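Local coordinates for EGF family domain-containing protein (PDB 4Z80) that binds a peptide of the rhoptry neck protein RON2L1 and probably helps form the moving junction through which Toxoplasma gondii invades host cells, at residues Asn166-Gln170 and Asp171-Asp175; Cys413-Glu417 and Ser418-Thr422; Thr226-Val229 and Gly230-Pro233; Arg18-Ile21 and Pro22-His25. All blocks are in the same frame, centred on the assembly; numbering follows the deposited sequence.

In the fold
The four contacts are local turns, met one after another along the chain. None encloses or crosses another. Contact 4 comes first, where the chain leaves helix 8-16 and starts helix 21-24. Contact 1 follows along helix 165-172 and into the turn after it. Contact 3 closes a turn in the loop between strands 218-219 and 238-239. Contact 2 comes last, in the disulfide-closed loop between strands 405-410 and 424-430. Contacts 1 and 3 both touch the bound peptide chain. The nearest atoms of these two contacts are about 17 Å apart. Contacts 2 and 3 lie on opposite sides of the chain's centre, with their own centres about 57 Å apart. Contact 4 is nearer to contact 2, with centres about 28 Å apart.

Contact 1. Residues Asn166-Gln170 and Asp171-Asp175; sequences NVYRQ and DMVTD
V173 and M172 pack against Y168 on helix 165-172, which has a wider, pi-type turn at 167-170. The methyl CG1 of V173 sits over one face of the phenol ring, 3.5 Å from the Y168 ring centroid, in a CH-pi contact. It is shifted toward the rim and comes closest to CE2 of Y168, at 3.2 Å. M172 reaches the same ring at its edge, with SD 3.7 Å from CD1 of Y168, a Met-aromatic contact. The Y168 ring is swung away from its own backbone N (chi1 -171°), which sets it beside both side chains. The backbone is held by the carbonyl O of V167, which accepts from D171 N at 3.2 Å and from M172 N at 3.1 Å. V173 N adds a straighter bond to Y168 O at 2.9 Å. The other side is looser: R169, Q170 and T174 are exposed, and T174 OG1 does not bond to Q170 O. The D171 carboxylate bonds to Y71 OH and to Q10 N of the bound peptide chain. D175, last residue of the type I turn from M172, forms a salt bridge with R276 and a hydrogen bond with H264, which follows helix 252-262.

Contact 2. Residues Cys413-Glu417 and Ser418-Thr422; sequences CNMGE and SCAAT
A small disulfide-closed loop joins strands 405-410 and 424-430, and C413 and C419 close it. Their SG atoms are bonded at 2.0 Å, with a torsion of 89° about the S-S bond, near the relaxed value for a disulfide. The two cysteines reach the bond differently. SG of C413 extends away from its backbone N (chi1 165°), while SG of C419 is folded between its backbone N and carbonyl carbon (chi1 58°). Just past the ring, A420 N gives a hydrogen bond back to E417 O at 3.0 Å, from above the carbonyl plane. N414 begins a type I turn that ends at E417. Its OD1 also accepts from G416 N at 3.0 Å, in the carbonyl plane, making an Asx turn. The M415 side chain bends back twice and brings CE to 3.6 Å from CB of A420. On the exposed side, a water donates to E417 OE1 at 2.6 Å and accepts from S418 N at 2.9 Å. M415 also packs on F408 and A410 of strand 405-410. The whole is a beta-hairpin connection whose loop is stapled by a disulfide, in a disulfide-rich protein of the AMA family, consistent with its PAN-type domains.

Contact 3. Residues Thr226-Val229 and Gly230-Pro233; sequences TSHV and GCPP
H228 lays its imidazole ring beneath the sulfur of C231, and the side chain can be followed atom by atom. CB of H228 is 3.9 Å from SG of C231. CG comes nearer, and ND1 of H228 is the closest ring atom to SG of C231, at 3.3 Å. CE1 and CD2 lie somewhat farther from the same sulfur. At the tip, NE2 is hydrogen-bonded to P21 O of the bound peptide chain, which probably fixes the ring's rotation. The sulfur stands over the ring face, 3.4 Å from the H228 centroid, displaced toward the rim. The ring gets there by pointing away from its own backbone N (chi1 -170°).

The backbone between them is a type II turn, closed by C231 N to H228 O at 3.1 Å. G230 takes the positive phi (102°) usual at the third position of a type II turn. Before the turn, T226 OG1 accepts from H228 N at 3.0 Å, an ST turn. A water accepts from T226 N at 2.9 Å and is also bonded to T226 OG1 and to C231 O, bridging the two arms. CG2 of T226 touches P232 O, next to the cis peptide before P233.

C231 is disulfide-bonded to C133, and V229 packs on I25 of the peptide chain. The turn lies in the loop between strands 218-219 and 238-239, and the disulfide ties it to the loop holding C133.

Contact 4. Residues Arg18-Ile21 and Pro22-His25; sequences RFNI and PKNH
The carbonyl O of I21 takes two backbone N-H groups, a sound bond from H25 N at 2.8 Å and a weak one from N24 N at 3.3 Å. These bonds close the short helix 21-24, whose N-cap is N20. N24 N also bonds to N20 O, at 3.0 Å, nearly in line with that carbonyl, and so is shared between two acceptors.

The cap itself is a side-chain bond. OD1 of N20 accepts from K23 N at 3.4 Å, which is weak but fairly straight (154°). The carboxamide is placed by chi1 of -168°, which turns it away from its own backbone N and toward the first helical turn. K23 covers this group with its aliphatic part: CB is 3.4 Å from CG of N20, and CD lies near ND2 of N20. The rest of the lysine leads away to the exposed side. N20 is also the centre of an inverse gamma turn, with a weak bond from I21 N to F19 O.

P22 fits the first turn, where its lack of an N-H costs no helical bond. The bonded geometry of the proline brings its CD to 3.4 Å from CB of I21, closer than usual for two carbons.

Elsewhere, F19 O accepts from W405 NE1. I21 touches T447 of strand 443-447. H25 is the first residue past the helix; its ND1 is hydrogen-bonded to C95 N, while its CB lies alongside I21, 4.0 Å from CG2 of I21.

Contact 1. Residues Asn166-Gln170 and Asp171-Asp175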
# COMPACT_ATOMS: atom_id res chain seq x y z
N ASN A 166 20.83 17.98 -7.01
CA ASN A 166 21.60 16.97 -6.29
C ASN A 166 20.70 15.83 -5.81
O ASN A 166 21.12 14.68 -5.81
CB ASN A 166 22.34 17.60 -5.11
CG ASN A 166 23.42 18.57 -5.57
OD1 ASN A 166 23.61 18.77 -6.77
ND2 ASN A 166 24.10 19.18 -4.62
N VAL A 167 19.49 16.17 -5.39
CA VAL A 167 18.50 15.14 -5.05
C VAL A 167 18.33 14.23 -6.26
O VAL A 167 18.41 13.00 -6.15
CB VAL A 167 17.13 15.75 -4.65
CG1 VAL A 167 16.07 14.67 -4.47
CG2 VAL A 167 17.25 16.58 -3.38
N TYR A 168 18.13 14.83 -7.43
CA TYR A 168 17.90 14.06 -8.64
C TYR A 168 19.13 13.28 -9.08
O TYR A 168 19.03 12.10 -9.41
CB TYR A 168 17.45 14.97 -9.79
CG TYR A 168 17.00 14.16 -10.98
CD1 TYR A 168 15.86 13.37 -10.91
CD2 TYR A 168 17.74 14.15 -12.16
CE1 TYR A 168 15.45 12.61 -11.99
CE2 TYR A 168 17.33 13.39 -13.25
CZ TYR A 168 16.18 12.62 -13.15
OH TYR A 168 15.76 11.86 -14.21
N ARG A 169 20.30 13.92 -9.09
CA ARG A 169 21.46 13.29 -9.72
C ARG A 169 22.26 12.39 -8.78
O ARG A 169 22.89 11.43 -9.24
CB ARG A 169 22.35 14.38 -10.33
CG ARG A 169 21.76 14.92 -11.64
CD ARG A 169 22.34 16.26 -12.09
NE ARG A 169 23.61 16.62 -11.46
CZ ARG A 169 24.29 17.73 -11.74
NH1 ARG A 169 25.43 17.98 -11.12
NH2 ARG A 169 23.82 18.58 -12.65
N GLN A 170 22.22 12.66 -7.47
CA GLN A 170 23.01 11.90 -6.50
C GLN A 170 22.20 10.82 -5.80
O GLN A 170 22.77 9.84 -5.31
CB GLN A 170 23.60 12.80 -5.41
CG GLN A 170 23.95 14.22 -5.82
CD GLN A 170 25.39 14.38 -6.17
OE1 GLN A 170 25.97 13.55 -6.89
NE2 GLN A 170 26.00 15.44 -5.66
N ASP A 171 20.88 11.02 -5.69
CA ASP A 171 20.03 10.04 -5.01
C ASP A 171 19.12 9.29 -5.97
O ASP A 171 19.07 8.07 -5.92
CB ASP A 171 19.17 10.72 -3.93
CG ASP A 171 19.91 10.92 -2.62
OD1 ASP A 171 21.02 10.37 -2.45
OD2 ASP A 171 19.37 11.62 -1.73
N MET A 172 18.40 9.99 -6.83
CA MET A 172 17.43 9.33 -7.69
C MET A 172 18.05 8.58 -8.87
O MET A 172 17.88 7.37 -8.97
CB MET A 172 16.41 10.35 -8.19
CG MET A 172 15.46 10.82 -7.11
SD MET A 172 14.42 12.18 -7.67
CE MET A 172 13.16 12.21 -6.40
N VAL A 173 18.78 9.27 -9.75
CA VAL A 173 19.19 8.63 -11.00
C VAL A 173 20.16 7.46 -10.80
O VAL A 173 20.19 6.54 -11.62
CB VAL A 173 19.85 9.64 -11.98
CG1 VAL A 173 18.86 10.70 -12.38
CG2 VAL A 173 21.09 10.24 -11.37
N THR A 174 20.93 7.50 -9.72
CA THR A 174 21.89 6.44 -9.43
C THR A 174 21.32 5.36 -8.50
O THR A 174 22.05 4.49 -8.02
CB THR A 174 23.18 7.01 -8.81
OG1 THR A 174 22.85 7.78 -7.64
CG2 THR A 174 23.90 7.91 -9.81
N ASP A 175 20.01 5.42 -8.27
CA ASP A 175 19.28 4.38 -7.53
C ASP A 175 18.84 3.31 -8.52
O ASP A 175 18.14 3.60 -9.48
CB ASP A 175 18.07 5.01 -6.83
CG ASP A 175 17.34 4.06 -5.88
OD1 ASP A 175 17.37 2.82 -6.08
OD2 ASP A 175 16.71 4.58 -4.93

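Contact 2. Residues Cys413-Glu417 and Ser418-Thr422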
# COMPACT_ATOMS: atom_id res chain seq x y z
N CYS A 413 -29.63 -20.54 -1.18
CA CYS A 413 -29.64 -19.25 -1.85
C CYS A 413 -28.88 -19.38 -3.15
O CYS A 413 -27.79 -19.94 -3.18
CB CYS A 413 -29.01 -18.16 -0.96
SG CYS A 413 -28.58 -16.62 -1.81
N ASN A 414 -29.45 -18.87 -4.24
CA ASN A 414 -28.66 -18.70 -5.45
C ASN A 414 -27.74 -17.50 -5.25
O ASN A 414 -28.21 -16.39 -5.02
CB ASN A 414 -29.56 -18.49 -6.67
CG ASN A 414 -28.77 -18.45 -7.96
OD1 ASN A 414 -27.92 -17.57 -8.16
ND2 ASN A 414 -29.04 -19.39 -8.86
N MET A 415 -26.43 -17.72 -5.32
CA MET A 415 -25.48 -16.72 -4.86
C MET A 415 -25.22 -15.60 -5.87
O MET A 415 -24.42 -14.71 -5.62
CB MET A 415 -24.17 -17.41 -4.48
CG MET A 415 -24.28 -18.17 -3.16
SD MET A 415 -24.83 -17.17 -1.75
CE MET A 415 -23.45 -16.03 -1.60
N GLY A 416 -25.97 -15.61 -6.97
CA GLY A 416 -26.00 -14.48 -7.88
C GLY A 416 -27.21 -13.58 -7.66
O GLY A 416 -27.34 -12.55 -8.31
N GLU A 417 -28.09 -13.98 -6.75
CA GLU A 417 -29.30 -13.22 -6.44
C GLU A 417 -29.17 -12.38 -5.17
O GLU A 417 -28.17 -12.45 -4.47
CB GLU A 417 -30.49 -14.17 -6.32
CG GLU A 417 -30.71 -14.98 -7.59
CD GLU A 417 -31.02 -14.11 -8.79
OE1 GLU A 417 -31.88 -13.21 -8.66
OE2 GLU A 417 -30.39 -14.31 -9.85
N SER A 418 -30.21 -11.61 -4.86
CA SER A 418 -30.13 -10.62 -3.79
C SER A 418 -29.95 -11.26 -2.42
O SER A 418 -29.48 -10.61 -1.49
CB SER A 418 -31.38 -9.73 -3.79
OG SER A 418 -32.54 -10.48 -3.49
N CYS A 419 -30.32 -12.53 -2.30
CA CYS A 419 -30.16 -13.24 -1.04
C CYS A 419 -28.69 -13.45 -0.67
O CYS A 419 -28.37 -13.79 0.48
CB CYS A 419 -30.87 -14.59 -1.11
SG CYS A 419 -30.29 -15.69 -2.45
N ALA A 420 -27.79 -13.24 -1.63
CA ALA A 420 -26.38 -13.58 -1.43
C ALA A 420 -25.77 -12.83 -0.25
O ALA A 420 -24.88 -13.34 0.41
CB ALA A 420 -25.59 -13.29 -2.71
N ALA A 421 -26.25 -11.63 0.02
CA ALA A 421 -25.64 -10.80 1.05
C ALA A 421 -25.94 -11.27 2.47
O ALA A 421 -25.22 -10.91 3.40
CB ALA A 421 -26.10 -9.36 0.90
N THR A 422 -26.99 -12.07 2.65
CA THR A 422 -27.40 -12.51 3.99
C THR A 422 -27.49 -14.02 4.13
O THR A 422 -27.73 -14.53 5.22
CB THR A 422 -28.77 -11.91 4.37
OG1 THR A 422 -29.73 -12.24 3.36
CG2 THR A 422 -28.67 -10.40 4.53
O HOH W 1 -32.43 -11.46 -6.78

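Contact 3. Residues Thr226-Val229 and Gly230-Pro233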
# COMPACT_ATOMS: atom_id res chain seq x y z
N THR A 226 3.20 31.58 10.91
CA THR A 226 3.83 32.82 10.46
C THR A 226 3.87 32.90 8.93
O THR A 226 3.48 31.96 8.24
CB THR A 226 5.26 32.96 11.03
OG1 THR A 226 6.20 32.30 10.18
CG2 THR A 226 5.34 32.37 12.44
N SER A 227 4.34 34.02 8.40
CA SER A 227 4.43 34.18 6.95
C SER A 227 5.73 33.58 6.42
O SER A 227 5.94 33.50 5.21
CB SER A 227 4.31 35.66 6.56
OG SER A 227 5.33 36.43 7.16
N HIS A 228 6.60 33.15 7.33
CA HIS A 228 7.84 32.48 6.95
C HIS A 228 7.54 30.98 6.87
O HIS A 228 7.52 30.29 7.89
CB HIS A 228 8.96 32.78 7.95
CG HIS A 228 10.31 32.32 7.51
ND1 HIS A 228 11.45 32.57 8.25
CD2 HIS A 228 10.71 31.63 6.42
CE1 HIS A 228 12.49 32.04 7.63
NE2 HIS A 228 12.07 31.47 6.51
N VAL A 229 7.29 30.50 5.66
CA VAL A 229 6.75 29.16 5.43
C VAL A 229 7.64 28.06 6.00
O VAL A 229 8.81 27.93 5.65
CB VAL A 229 6.55 28.90 3.92
CG1 VAL A 229 6.02 27.50 3.68
CG2 VAL A 229 5.59 29.92 3.34
N GLY A 230 7.05 27.26 6.89
CA GLY A 230 7.76 26.15 7.50
C GLY A 230 8.22 26.42 8.92
O GLY A 230 8.71 25.52 9.59
N CYS A 231 8.05 27.66 9.39
CA CYS A 231 8.59 28.04 10.70
C CYS A 231 7.58 27.89 11.84
O CYS A 231 6.38 27.99 11.63
CB CYS A 231 9.10 29.47 10.64
SG CYS A 231 10.58 29.65 9.62
N PRO A 232 8.09 27.64 13.06
CA PRO A 232 7.19 27.57 14.23
C PRO A 232 6.60 28.92 14.58
O PRO A 232 7.16 29.94 14.20
CB PRO A 232 8.11 27.07 15.36
CG PRO A 232 9.41 26.68 14.71
CD PRO A 232 9.50 27.44 13.43
N PRO A 233 5.49 28.93 15.34
CA PRO A 233 4.76 27.78 15.89
C PRO A 233 3.80 27.14 14.89
O PRO A 233 3.53 27.70 13.84
CB PRO A 233 3.99 28.39 17.06
CG PRO A 233 3.72 29.78 16.61
CD PRO A 233 4.93 30.21 15.82
O HOH W 2 5.24 29.75 10.01

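Contact 4. Residues Arg18-Ile21 and Pro22-His25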
# COMPACT_ATOMS: atom_id res chain seq x y z
N ARG A 18 -3.74 -16.81 -12.82
CA ARG A 18 -3.95 -15.59 -12.04
C ARG A 18 -4.41 -15.91 -10.61
O ARG A 18 -4.42 -15.02 -9.76
CB ARG A 18 -4.97 -14.66 -12.74
CG ARG A 18 -6.43 -15.12 -12.69
CD ARG A 18 -7.31 -14.33 -13.67
NE ARG A 18 -6.72 -14.34 -15.00
CZ ARG A 18 -6.95 -13.43 -15.94
NH1 ARG A 18 -7.80 -12.43 -15.72
NH2 ARG A 18 -6.33 -13.52 -17.11
N PHE A 19 -4.77 -17.16 -10.35
CA PHE A 19 -5.24 -17.56 -9.02
C PHE A 19 -4.16 -18.32 -8.25
O PHE A 19 -4.41 -18.77 -7.13
CB PHE A 19 -6.52 -18.41 -9.14
CG PHE A 19 -7.66 -17.67 -9.81
CD1 PHE A 19 -8.26 -16.59 -9.19
CD2 PHE A 19 -8.08 -18.04 -11.07
CE1 PHE A 19 -9.29 -15.90 -9.82
CE2 PHE A 19 -9.11 -17.35 -11.70
CZ PHE A 19 -9.71 -16.28 -11.07
N ASN A 20 -2.96 -18.44 -8.82
CA ASN A 20 -1.87 -19.15 -8.15
C ASN A 20 -1.11 -18.20 -7.23
O ASN A 20 -0.01 -17.74 -7.54
CB ASN A 20 -0.92 -19.80 -9.15
CG ASN A 20 0.03 -20.77 -8.49
OD1 ASN A 20 0.16 -20.77 -7.26
ND2 ASN A 20 0.69 -21.60 -9.28
N ILE A 21 -1.71 -17.95 -6.07
CA ILE A 21 -1.25 -16.89 -5.19
C ILE A 21 0.15 -17.14 -4.62
O ILE A 21 0.98 -16.25 -4.65
CB ILE A 21 -2.29 -16.67 -4.07
CG1 ILE A 21 -3.53 -15.98 -4.67
CG2 ILE A 21 -1.73 -15.80 -2.92
CD1 ILE A 21 -4.71 -15.88 -3.75
N PRO A 22 0.44 -18.37 -4.13
CA PRO A 22 1.81 -18.54 -3.62
C PRO A 22 2.90 -18.37 -4.69
O PRO A 22 3.97 -17.86 -4.39
CB PRO A 22 1.80 -19.98 -3.08
CG PRO A 22 0.37 -20.21 -2.70
CD PRO A 22 -0.40 -19.53 -3.82
N LYS A 23 2.62 -18.76 -5.92
CA LYS A 23 3.60 -18.63 -6.99
C LYS A 23 3.78 -17.18 -7.45
O LYS A 23 4.89 -16.77 -7.82
CB LYS A 23 3.20 -19.50 -8.19
CG LYS A 23 4.25 -19.56 -9.31
CD LYS A 23 3.81 -20.51 -10.40
CE LYS A 23 4.94 -20.82 -11.37
NZ LYS A 23 5.25 -19.68 -12.27
N ASN A 24 2.70 -16.40 -7.43
CA ASN A 24 2.70 -15.08 -8.08
C ASN A 24 2.70 -13.89 -7.13
O ASN A 24 3.09 -12.80 -7.53
CB ASN A 24 1.49 -15.00 -9.01
CG ASN A 24 1.58 -16.01 -10.14
OD1 ASN A 24 2.67 -16.48 -10.47
ND2 ASN A 24 0.45 -16.35 -10.73
N HIS A 25 2.31 -14.10 -5.87
CA HIS A 25 2.36 -13.05 -4.87
C HIS A 25 3.77 -13.05 -4.28
O HIS A 25 4.02 -13.54 -3.18
CB HIS A 25 1.30 -13.28 -3.79
CG HIS A 25 1.09 -12.11 -2.88
ND1 HIS A 25 0.71 -10.87 -3.35
CD2 HIS A 25 1.17 -12.00 -1.54
CE1 HIS A 25 0.58 -10.04 -2.33
NE2 HIS A 25 0.85 -10.70 -1.22